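Local coordinates for protein toxin PAU_02230 (Photorhabdus asymbiotica subsp. asymbiotica ATCC 43949, PDB 6HV6) that is a bacterial toxin of Photorhabdus, represented by a mixed alpha-beta region in which helices pack against a six-stranded antiparallel sheet, at residues A[287-292]-A[307-312]; A[281-286]-A[344-349]. The protein carries 1 engineered substitution. One frame throughout, in Å; residues are numbered along the deposited sequence.

How the contacts relate
Of the strands in the two contacts, 280-286 comes first along the chain; it turns at Pro287 and Lys288 and runs back as strand 289-296. Strand 304-309 then returns alongside it, and residues 287-292 meet 307-312 to close a short hairpin loop: contact 1. The chain goes on through strand 313-317 and helix 320-334 before strand 342-346 pairs with the far edge of strand 280-286, closing the much longer loop of contact 2, which encloses contact 1 entirely. Both contacts belong to one antiparallel sheet, contact 1 well inside it and contact 2 at its edge. They touch where Met291 N lies 2.8 Å from Val284 O, a probable hydrogen bond between neighbouring strands.

Contact 1. Residues A[287-292]-A[307-312]; sequences PKHTML and FYDPNY. With EDO (1,2-ethanediol), chain G.
Leu292 and Tyr308 form an antiparallel hydrogen-bonded pair, Tyr308 N giving a bond of 2.8 Å to Leu292 O and Leu292 N a more bent one of 3.0 Å to Tyr308 O, while the strand axes approach to 5.0 Å at 154°. Beyond this pair Pro310 takes the second chain out of the strand, and side chains bridge the diverging backbones. His289 swings its ring toward Asp309 with CG anti to the backbone N (chi1 -165°), and NE2 donates to Asp309 OD1 at 2.7 Å, the oxygen lying in the ring plane; NE2 meets OD1 on the syn side but tilted out of the carboxylate plane. From the opposite face of that carboxylate, Asn311 N reaches the same OD1 at 3.0 Å, closing an Asx turn. Two donors thus grip OD1, and OD2 is bonded to Tyr334 OH, which fixes the carboxylate's rotation. This His-carboxylate pair sits at the open end of the beta hairpin made by strands 289-296 and 304-309, in the middle of the sheet. The Asn311 amide sets ND2 over one face of the imidazole, toward its rim, the planes nearly parallel at 8°; ND2 binds O1 of the 1,2-ethanediol (EDO) at 3.0 Å in a nearly straight bond, and also Tyr334 OH. Met291 brings SD to the edge of the Phe307 ring, 3.9 Å from CZ, a Met-aromatic contact; Met331 of helix 320-334 touches both residues. Met291 CG also packs on Pro310 CD, 4.0 Å away. On the face carrying Leu292 and Tyr308, the two CB atoms meet, and helix 199-211 covers the tyrosine.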
loop_
_atom_site.group_PDB
_atom_site.type_symbol
_atom_site.label_atom_id
_atom_site.label_comp_id
_atom_site.label_asym_id
_atom_site.label_seq_id
_atom_site.Cartn_x
_atom_site.Cartn_y
_atom_site.Cartn_z
ATOM N N PRO A 287 7.909 -8.937 8.472
ATOM C CA PRO A 287 6.885 -9.926 8.109
ATOM C C PRO A 287 6.010 -9.474 6.949
ATOM O O PRO A 287 5.236 -8.521 7.080
ATOM C CB PRO A 287 6.076 -10.077 9.403
ATOM C CG PRO A 287 7.091 -9.860 10.485
ATOM C CD PRO A 287 7.991 -8.761 9.938
ATOM N N LYS A 288 6.157 -10.144 5.801
ATOM C CA LYS A 288 5.365 -9.859 4.592
ATOM C C LYS A 288 5.424 -8.391 4.187
ATOM O O LYS A 288 4.458 -7.832 3.661
ATOM C CB LYS A 288 3.912 -10.304 4.779
ATOM C CG LYS A 288 3.768 -11.805 4.976
ATOM C CD LYS A 288 2.350 -12.186 5.356
ATOM C CE LYS A 288 2.206 -13.698 5.455
ATOM N NZ LYS A 288 2.494 -14.367 4.147
ATOM N N HIS A 289 6.579 -7.761 4.397
ATOM C CA HIS A 289 6.706 -6.344 4.089
ATOM C C HIS A 289 8.165 -6.019 3.820
ATOM O O HIS A 289 9.068 -6.697 4.314
ATOM C CB HIS A 289 6.167 -5.470 5.236
ATOM C CG HIS A 289 5.936 -4.038 4.851
ATOM N ND1 HIS A 289 5.479 -3.665 3.601
ATOM C CD2 HIS A 289 6.064 -2.891 5.564
ATOM C CE1 HIS A 289 5.365 -2.346 3.553
ATOM N NE2 HIS A 289 5.706 -1.854 4.733
ATOM N N THR A 290 8.384 -4.980 3.025
ATOM C CA THR A 290 9.723 -4.480 2.767
ATOM C C THR A 290 9.694 -2.971 2.907
ATOM O O THR A 290 8.731 -2.321 2.494
ATOM C CB THR A 290 10.218 -4.859 1.366
ATOM O OG1 THR A 290 10.133 -6.272 1.188
ATOM C CG2 THR A 290 11.676 -4.387 1.150
ATOM N N MET A 291 10.745 -2.417 3.499
ATOM C CA MET A 291 10.836 -0.978 3.653
ATOM C C MET A 291 12.275 -0.581 3.331
ATOM O O MET A 291 13.092 -1.405 2.914
ATOM C CB MET A 291 10.392 -0.564 5.062
ATOM C CG MET A 291 8.897 -0.849 5.371
ATOM S SD MET A 291 8.627 -0.912 7.148
ATOM C CE MET A 291 9.342 -2.510 7.516
ATOM N N LEU A 292 12.601 0.683 3.552
ATOM C CA LEU A 292 13.891 1.183 3.113
ATOM C C LEU A 292 14.315 2.315 4.028
ATOM O O LEU A 292 13.486 3.151 4.402
ATOM C CB LEU A 292 13.801 1.677 1.661
ATOM C CG LEU A 292 15.033 2.383 1.109
ATOM C CD1 LEU A 292 16.026 1.336 0.668
ATOM C CD2 LEU A 292 14.610 3.300 -0.045
ATOM N N PHE A 307 13.329 7.469 5.886
ATOM C CA PHE A 307 12.618 6.209 6.082
ATOM C C PHE A 307 11.497 6.149 5.054
ATOM O O PHE A 307 10.608 7.005 5.063
ATOM C CB PHE A 307 12.061 6.113 7.507
ATOM C CG PHE A 307 11.147 4.925 7.739
ATOM C CD1 PHE A 307 11.427 3.685 7.168
ATOM C CD2 PHE A 307 10.023 5.045 8.540
ATOM C CE1 PHE A 307 10.590 2.592 7.385
ATOM C CE2 PHE A 307 9.185 3.955 8.768
ATOM C CZ PHE A 307 9.464 2.733 8.186
ATOM N N TYR A 308 11.551 5.166 4.158
ATOM C CA TYR A 308 10.504 4.940 3.160
ATOM C C TYR A 308 9.726 3.690 3.549
ATOM O O TYR A 308 10.273 2.580 3.520
ATOM C CB TYR A 308 11.089 4.778 1.757
ATOM C CG TYR A 308 10.076 4.357 0.685
ATOM C CD1 TYR A 308 8.793 4.885 0.659
ATOM C CD2 TYR A 308 10.414 3.443 -0.299
ATOM C CE1 TYR A 308 7.876 4.527 -0.323
ATOM C CE2 TYR A 308 9.490 3.073 -1.281
ATOM C CZ TYR A 308 8.239 3.617 -1.279
ATOM O OH TYR A 308 7.341 3.247 -2.243
ATOM N N ASP A 309 8.462 3.873 3.941
ATOM C CA ASP A 309 7.542 2.751 4.112
ATOM C C ASP A 309 6.569 2.761 2.948
ATOM O O ASP A 309 5.705 3.652 2.882
ATOM C CB ASP A 309 6.785 2.841 5.435
ATOM C CG ASP A 309 5.866 1.642 5.684
ATOM O OD1 ASP A 309 5.638 0.829 4.773
ATOM O OD2 ASP A 309 5.383 1.505 6.826
ATOM N N PRO A 310 6.673 1.809 2.016
ATOM C CA PRO A 310 5.736 1.764 0.876
ATOM C C PRO A 310 4.269 1.844 1.248
ATOM O O PRO A 310 3.470 2.287 0.419
ATOM C CB PRO A 310 6.068 0.413 0.232
ATOM C CG PRO A 310 7.557 0.279 0.462
ATOM C CD PRO A 310 7.743 0.800 1.885
ATOM N N ASN A 311 3.886 1.425 2.465
ATOM C CA ASN A 311 2.486 1.531 2.867
ATOM C C ASN A 311 2.057 2.973 3.095
ATOM O O ASN A 311 0.856 3.258 3.053
ATOM C CB ASN A 311 2.228 0.724 4.147
ATOM C CG ASN A 311 2.042 -0.749 3.876
ATOM O OD1 ASN A 311 1.661 -1.138 2.778
ATOM N ND2 ASN A 311 2.315 -1.582 4.878
ATOM N N TYR A 312 3.009 3.884 3.324
ATOM C CA TYR A 312 2.677 5.256 3.703
ATOM C C TYR A 312 3.382 6.316 2.862
ATOM O O TYR A 312 2.731 7.206 2.306
ATOM C CB TYR A 312 3.017 5.481 5.170
ATOM C CG TYR A 312 2.213 4.639 6.113
ATOM C CD1 TYR A 312 0.913 4.997 6.457
ATOM C CD2 TYR A 312 2.753 3.480 6.673
ATOM C CE1 TYR A 312 0.181 4.231 7.332
ATOM C CE2 TYR A 312 2.021 2.710 7.549
ATOM C CZ TYR A 312 0.734 3.090 7.873
ATOM O OH TYR A 312 -0.004 2.337 8.761
HETATM C C1 EDO G . 2.250 -5.516 5.514
HETATM O O1 EDO G . 1.745 -4.532 4.605
HETATM C C2 EDO G . 2.136 -4.990 6.937
HETATM O O2 EDO G . 0.754 -4.775 7.248
#

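Contact 2. Residues A[281-286]-A[344-349]; sequences SVRVDA and HPLDYS
An edge strand of the six-stranded antiparallel sheet, 342-346, pairs here with strand 280-286. Arg283 and His344 form a hydrogen-bonded pair: Arg283 N donates to His344 O at 2.7 Å, and His344 N to Arg283 O at 2.8 Å. Further along, Leu346 N reaches Ser281 O at 2.9 Å, and a water links Ser281 N to Leu346 O. Val282 faces Pro345 in the non-hydrogen-bonded pair between, its CG1 resting 3.4 Å from His344 N. On the other side of the sheet Arg283, bent at chi3 (79°), lays its guanidinium flat over the His344 ring, planes 17° apart and offset, with NH2 3.4 Å from His344 CG. In a side-on salt bridge within the strand, NE bonds to Asp285 OD1 at 2.8 Å and NH2 to OD2, both nitrogens donating close to their own plane. Asp285 OD2 lies over the same imidazole face, 3.1 Å from His344 NE2, but at a poor angle for a hydrogen bond; NE2 is bonded instead to Ser342 OG. Leu346 CG packs against Arg283 CB, its side chain crossing the arginine at about a right angle. Arg283 NH1 has a further partner in Asn253 OD1, so the guanidinium is fixed by bonds at its rim while its NH2 end overlaps the rim of the imidazole, and the paired Asp285 carboxylate probably offsets the arginine's charge beside the imidazole.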
loop_
_atom_site.group_PDB
_atom_site.type_symbol
_atom_site.label_atom_id
_atom_site.label_comp_id
_atom_site.label_asym_id
_atom_site.label_seq_id
_atom_site.Cartn_x
_atom_site.Cartn_y
_atom_site.Cartn_z
ATOM N N SER A 281 21.830 3.020 1.034
ATOM C CA SER A 281 20.474 2.597 1.328
ATOM C C SER A 281 20.510 1.184 1.880
ATOM O O SER A 281 21.366 0.372 1.513
ATOM C CB SER A 281 19.581 2.653 0.085
ATOM O OG SER A 281 19.498 3.970 -0.423
ATOM N N VAL A 282 19.570 0.912 2.776
ATOM C CA VAL A 282 19.458 -0.365 3.452
ATOM C C VAL A 282 18.029 -0.854 3.260
ATOM O O VAL A 282 17.074 -0.141 3.593
ATOM C CB VAL A 282 19.806 -0.246 4.945
ATOM C CG1 VAL A 282 19.512 -1.536 5.658
ATOM C CG2 VAL A 282 21.284 0.146 5.127
ATOM N N ARG A 283 17.879 -2.050 2.711
ATOM C CA ARG A 283 16.569 -2.662 2.604
ATOM C C ARG A 283 16.176 -3.232 3.965
ATOM O O ARG A 283 16.992 -3.870 4.641
ATOM C CB ARG A 283 16.572 -3.756 1.534
ATOM C CG ARG A 283 15.193 -4.384 1.279
ATOM C CD ARG A 283 15.271 -5.567 0.318
ATOM N NE ARG A 283 15.745 -6.757 1.009
ATOM C CZ ARG A 283 16.887 -7.383 0.760
ATOM N NH1 ARG A 283 17.702 -6.955 -0.197
ATOM N NH2 ARG A 283 17.210 -8.454 1.472
ATOM N N VAL A 284 14.934 -2.992 4.371
ATOM C CA VAL A 284 14.394 -3.504 5.633
ATOM C C VAL A 284 13.419 -4.629 5.315
ATOM O O VAL A 284 12.378 -4.393 4.697
ATOM C CB VAL A 284 13.697 -2.405 6.452
ATOM C CG1 VAL A 284 13.228 -2.971 7.816
ATOM C CG2 VAL A 284 14.642 -1.235 6.693
ATOM N N ASP A 285 13.746 -5.846 5.731
ATOM C CA ASP A 285 12.846 -6.980 5.570
ATOM C C ASP A 285 12.065 -7.184 6.862
ATOM O O ASP A 285 12.652 -7.190 7.947
ATOM C CB ASP A 285 13.617 -8.257 5.225
ATOM C CG ASP A 285 14.337 -8.168 3.893
ATOM O OD1 ASP A 285 13.932 -7.338 3.037
ATOM O OD2 ASP A 285 15.307 -8.936 3.704
ATOM N N ALA A 286 10.745 -7.341 6.741
ATOM C CA ALA A 286 9.849 -7.478 7.891
ATOM C C ALA A 286 8.772 -8.493 7.526
ATOM O O ALA A 286 8.713 -8.912 6.363
ATOM C CB ALA A 286 9.238 -6.121 8.255
ATOM N N HIS A 344 19.507 -4.933 5.331
ATOM C CA HIS A 344 20.273 -5.505 4.235
ATOM C C HIS A 344 20.803 -4.391 3.345
ATOM O O HIS A 344 20.019 -3.670 2.719
ATOM C CB HIS A 344 19.401 -6.485 3.451
ATOM C CG HIS A 344 18.827 -7.573 4.304
ATOM N ND1 HIS A 344 19.404 -8.821 4.414
ATOM C CD2 HIS A 344 17.740 -7.590 5.113
ATOM C CE1 HIS A 344 18.687 -9.566 5.237
ATOM N NE2 HIS A 344 17.671 -8.843 5.674
ATOM N N PRO A 345 22.120 -4.196 3.302
ATOM C CA PRO A 345 22.676 -3.123 2.471
ATOM C C PRO A 345 22.311 -3.331 1.011
ATOM O O PRO A 345 22.367 -4.450 0.496
ATOM C CB PRO A 345 24.188 -3.241 2.695
ATOM C CG PRO A 345 24.341 -4.083 3.936
ATOM C CD PRO A 345 23.167 -5.002 3.952
ATOM N N LEU A 346 21.922 -2.236 0.356
ATOM C CA LEU A 346 21.666 -2.214 -1.075
ATOM C C LEU A 346 22.873 -1.644 -1.807
ATOM O O LEU A 346 23.521 -0.712 -1.325
ATOM C CB LEU A 346 20.426 -1.383 -1.392
ATOM C CG LEU A 346 19.107 -2.023 -0.955
ATOM C CD1 LEU A 346 17.978 -1.070 -1.198
ATOM C CD2 LEU A 346 18.865 -3.316 -1.693
ATOM N N ASP A 347 23.167 -2.212 -2.975
ATOM C CA ASP A 347 24.294 -1.783 -3.794
ATOM C C ASP A 347 23.795 -1.483 -5.201
ATOM O O ASP A 347 23.291 -2.379 -5.890
ATOM C CB ASP A 347 25.382 -2.855 -3.814
ATOM C CG ASP A 347 26.485 -2.546 -4.803
ATOM O OD1 ASP A 347 26.832 -1.356 -4.956
ATOM O OD2 ASP A 347 27.015 -3.502 -5.409
ATOM N N TYR A 348 23.920 -0.224 -5.623
ATOM C CA TYR A 348 23.518 0.167 -6.969
ATOM C C TYR A 348 24.709 0.387 -7.894
ATOM O O TYR A 348 24.572 1.075 -8.907
ATOM C CB TYR A 348 22.631 1.416 -6.920
ATOM C CG TYR A 348 21.361 1.172 -6.137
ATOM C CD1 TYR A 348 20.270 0.538 -6.728
ATOM C CD2 TYR A 348 21.265 1.533 -4.798
ATOM C CE1 TYR A 348 19.105 0.296 -6.011
ATOM C CE2 TYR A 348 20.091 1.291 -4.071
ATOM C CZ TYR A 348 19.024 0.668 -4.684
ATOM O OH TYR A 348 17.866 0.421 -3.968
ATOM N N SER A 349 25.865 -0.212 -7.578
ATOM C CA SER A 349 27.063 -0.062 -8.408
ATOM C C SER A 349 26.859 -0.565 -9.830
ATOM O O SER A 349 27.525 -0.088 -10.754
ATOM C CB SER A 349 28.240 -0.821 -7.788
ATOM O OG SER A 349 28.608 -0.277 -6.541
HETATM O O HOH W 1 23.523 1.726 -0.993
#